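Local coordinates for putative carboxynorspermidine decarboxylase protein (Sinorhizobium meliloti, PDB 3MT1), which probably catalyses the pyridoxal 5'-phosphate-dependent decarboxylation of carboxynorspermidine and carboxyspermidine, yielding norspermidine and spermidine, at residues K72-Y77 / S91-I96. Residues are numbered along the deposited sequence; the frame is centred on the assembly and turned at random.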
ATOM      1  N   LYS B  72       4.471   7.388  28.451  1.00 39.67           N
ATOM      2  CA  LYS B  72       4.866   6.215  29.254  1.00 40.59           C
ATOM      3  C   LYS B  72       6.175   5.614  28.687  1.00 40.06           C
ATOM      4  O   LYS B  72       7.043   6.372  28.266  1.00 40.66           O
ATOM      5  CB  LYS B  72       3.728   5.178  29.368  1.00 40.79           C
ATOM      6  CG  LYS B  72       2.456   5.645  30.158  1.00 43.20           C
ATOM      7  CD  LYS B  72       1.621   4.413  30.601  1.00 43.87           C
ATOM      8  CE  LYS B  72       0.520   4.752  31.606  1.00 45.05           C
ATOM      9  NZ  LYS B  72      -0.238   3.521  32.045  1.00 44.41           N
ATOM     10  N   GLU B  73       6.332   4.298  28.680  1.00 39.17           N
ATOM     11  CA  GLU B  73       7.565   3.699  28.180  1.00 39.99           C
ATOM     12  C   GLU B  73       7.563   3.574  26.643  1.00 39.59           C
ATOM     13  O   GLU B  73       6.591   3.067  26.043  1.00 39.88           O
ATOM     14  CB  GLU B  73       7.768   2.305  28.801  1.00 39.92           C
ATOM     15  CG  GLU B  73       9.099   2.178  29.555  1.00 42.02           C
ATOM     16  CD  GLU B  73       9.404   0.777  30.049  1.00 40.16           C
ATOM     17  OE1 GLU B  73       8.856   0.402  31.126  1.00 42.40           O
ATOM     18  OE2 GLU B  73      10.211   0.092  29.371  1.00 34.76           O
ATOM     19  N   THR B  74       8.638   4.024  26.001  1.00 39.25           N
ATOM     20  CA  THR B  74       8.783   3.841  24.558  1.00 38.96           C
ATOM     21  C   THR B  74       9.994   2.982  24.226  1.00 37.64           C
ATOM     22  O   THR B  74      11.100   3.244  24.700  1.00 37.98           O
ATOM     23  CB  THR B  74       8.839   5.208  23.751  1.00 40.01           C
ATOM     24  OG1 THR B  74      10.191   5.640  23.629  1.00 43.38           O
ATOM     25  CG2 THR B  74       8.009   6.298  24.414  1.00 38.73           C
ATOM     26  N   HIS B  75       9.771   1.955  23.419  1.00 36.65           N
ATOM     27  CA  HIS B  75      10.837   1.030  22.981  1.00 36.01           C
ATOM     28  C   HIS B  75      11.075   1.235  21.515  1.00 35.49           C
ATOM     29  O   HIS B  75      10.127   1.374  20.737  1.00 35.17           O
ATOM     30  CB  HIS B  75      10.460  -0.433  23.216  1.00 34.97           C
ATOM     31  CG  HIS B  75      10.522  -0.852  24.650  1.00 36.43           C
ATOM     32  ND1 HIS B  75      10.728  -2.164  25.032  1.00 34.56           N
ATOM     33  CD2 HIS B  75      10.428  -0.129  25.799  1.00 35.11           C
ATOM     34  CE1 HIS B  75      10.722  -2.235  26.355  1.00 35.32           C
ATOM     35  NE2 HIS B  75      10.553  -1.012  26.842  1.00 36.29           N
ATOM     36  N   ALA B  76      12.343   1.276  21.144  1.00 35.69           N
ATOM     37  CA  ALA B  76      12.708   1.409  19.748  1.00 36.44           C
ATOM     38  C   ALA B  76      13.359   0.138  19.238  1.00 36.93           C
ATOM     39  O   ALA B  76      14.197  -0.443  19.915  1.00 38.18           O
ATOM     40  CB  ALA B  76      13.632   2.625  19.547  1.00 36.26           C
ATOM     41  N   TYR B  77      12.959  -0.297  18.055  1.00 37.46           N
ATOM     42  CA  TYR B  77      13.616  -1.402  17.384  1.00 39.08           C
ATOM     43  C   TYR B  77      13.818  -1.037  15.930  1.00 40.57           C
ATOM     44  O   TYR B  77      13.049  -0.249  15.361  1.00 41.26           O
ATOM     45  CB  TYR B  77      12.771  -2.668  17.459  1.00 38.34           C
ATOM     46  CG  TYR B  77      13.324  -3.805  16.610  1.00 40.37           C
ATOM     47  CD1 TYR B  77      14.537  -4.419  16.928  1.00 38.94           C
ATOM     48  CD2 TYR B  77      12.634  -4.254  15.471  1.00 41.60           C
ATOM     49  CE1 TYR B  77      15.046  -5.455  16.160  1.00 40.75           C
ATOM     50  CE2 TYR B  77      13.136  -5.279  14.684  1.00 41.80           C
ATOM     51  CZ  TYR B  77      14.346  -5.885  15.031  1.00 44.35           C
ATOM     52  OH  TYR B  77      14.839  -6.923  14.240  1.00 45.17           O
ATOM     53  N   SER B  91      16.939   9.847  21.827  1.00 41.55           N
ATOM     54  CA  SER B  91      16.303  10.838  22.666  1.00 42.19           C
ATOM     55  C   SER B  91      14.813  10.614  22.899  1.00 40.94           C
ATOM     56  O   SER B  91      14.284  11.172  23.812  1.00 41.91           O
ATOM     57  CB  SER B  91      16.521  12.229  22.109  1.00 43.19           C
ATOM     58  OG  SER B  91      15.835  12.341  20.901  1.00 44.78           O
ATOM     59  N   HIS B  92      14.137   9.805  22.095  1.00 40.11           N
ATOM     60  CA  HIS B  92      12.701   9.525  22.332  1.00 39.60           C
ATOM     61  C   HIS B  92      12.522   8.234  23.123  1.00 39.29           C
ATOM     62  O   HIS B  92      11.535   8.085  23.816  1.00 39.18           O
ATOM     63  CB  HIS B  92      11.869   9.397  21.030  1.00 38.16           C
ATOM     64  CG  HIS B  92      11.727  10.667  20.242  1.00 38.07           C
ATOM     65  ND1 HIS B  92      11.051  11.770  20.713  1.00 40.99           N
ATOM     66  CD2 HIS B  92      12.138  10.991  18.992  1.00 37.48           C
ATOM     67  CE1 HIS B  92      11.084  12.730  19.801  1.00 41.57           C
ATOM     68  NE2 HIS B  92      11.738  12.281  18.746  1.00 38.99           N
ATOM     69  N   ALA B  93      13.475   7.314  23.014  1.00 39.97           N
ATOM     70  CA  ALA B  93      13.302   5.961  23.532  1.00 40.56           C
ATOM     71  C   ALA B  93      13.795   5.800  24.968  1.00 42.16           C
ATOM     72  O   ALA B  93      14.751   6.451  25.368  1.00 43.98           O
ATOM     73  CB  ALA B  93      14.012   4.958  22.622  1.00 39.96           C
ATOM     74  N   ASP B  94      13.151   4.920  25.731  1.00 42.55           N
ATOM     75  CA  ASP B  94      13.660   4.474  27.033  1.00 43.58           C
ATOM     76  C   ASP B  94      14.484   3.211  26.911  1.00 43.65           C
ATOM     77  O   ASP B  94      15.407   2.973  27.671  1.00 44.98           O
ATOM     78  CB  ASP B  94      12.492   4.212  27.964  1.00 44.10           C
ATOM     79  CG  ASP B  94      11.751   5.476  28.299  1.00 45.92           C
ATOM     80  OD1 ASP B  94      12.421   6.435  28.734  1.00 50.07           O
ATOM     81  OD2 ASP B  94      10.518   5.525  28.110  1.00 46.12           O
ATOM     82  N   LYS B  95      14.132   2.392  25.943  1.00 43.04           N
ATOM     83  CA  LYS B  95      14.891   1.225  25.622  1.00 42.87           C
ATOM     84  C   LYS B  95      15.101   1.244  24.124  1.00 42.83           C
ATOM     85  O   LYS B  95      14.264   1.781  23.357  1.00 42.19           O
ATOM     86  CB  LYS B  95      14.160  -0.029  26.110  1.00 42.54           C
ATOM     87  CG  LYS B  95      14.164  -0.094  27.646  1.00 43.39           C
ATOM     88  CD  LYS B  95      13.657  -1.411  28.196  1.00 45.19           C
ATOM     89  CE  LYS B  95      13.543  -1.439  29.724  1.00 42.78           C
ATOM     90  NZ  LYS B  95      12.520  -0.444  30.191  1.00 42.91           N
ATOM     91  N   ILE B  96      16.246   0.704  23.709  1.00 42.83           N
ATOM     92  CA  ILE B  96      16.574   0.591  22.293  1.00 41.66           C
ATOM     93  C   ILE B  96      17.048  -0.825  22.079  1.00 41.83           C
ATOM     94  O   ILE B  96      17.721  -1.389  22.934  1.00 42.27           O
ATOM     95  CB  ILE B  96      17.635   1.637  21.844  1.00 42.45           C
ATOM     96  CG1 ILE B  96      17.733   1.663  20.307  1.00 42.90           C
ATOM     97  CG2 ILE B  96      18.973   1.375  22.476  1.00 41.09           C
ATOM     98  CD1 ILE B  96      18.577   2.810  19.762  1.00 42.16           C
TER
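Glu-73 OE2 accepts from two donors, Lys-95 NZ across the strand gap and His-75 NE2 two residues along its own strand. Lys-95 NZ lies 2.5 Å from Glu-73 OE2 in a salt bridge. His-75 NE2 is 2.8 Å from Glu-73 OE2, which lies almost in the ring plane. Both approach from above the carboxylate plane. Lys-95 reaches it by running alongside His-75: CG lies anti to its own carbonyl carbon (chi1 -69°), CB sits over the imidazole face, 3.8 Å from the centroid in a CH-pi contact, and the chain stays extended until a bend at chi4 (64°) turns NZ onto the acid. The in-plane bond and the methylene over its face hold the ring's rotation. An alanine in place of Glu-73 would remove the acceptor shared by His-75 and Lys-95 and would probably leave both less firmly held. Lys-95 NZ also bonds to Tyr-228 OH. Strands 73-77 and 95-98 are neighbouring parallel strands of the eight-stranded TIM-type barrel of this class-II decarboxylase family, joined by helix 83-92 as a beta-alpha-beta unit. In their pairing Ala-76 N donates to Lys-95 O at 3.0 Å. Just ahead of strand 95-98, Asp-94 N binds Thr-74 O at 2.8 Å. Asp-94 OD2 returns with its anti lone pair to Thr-74 N, so the two residues clasp each other; Arg-67 of helix 60-70 forms a salt bridge with that same OD2. Thr-74 OG1 in turn donates to His-92 O (2.8 Å) from above the carbonyl plane, tying the strand to the end of the helix. On the sheet face away from His-75, Ala-76 CB touches Ala-93 CB at 3.9 Å and Ile-96 CG1 more loosely, where helix 83-92 covers them, Val-89 against Ala-76, Ile-86 and Val-90 against Ile-96.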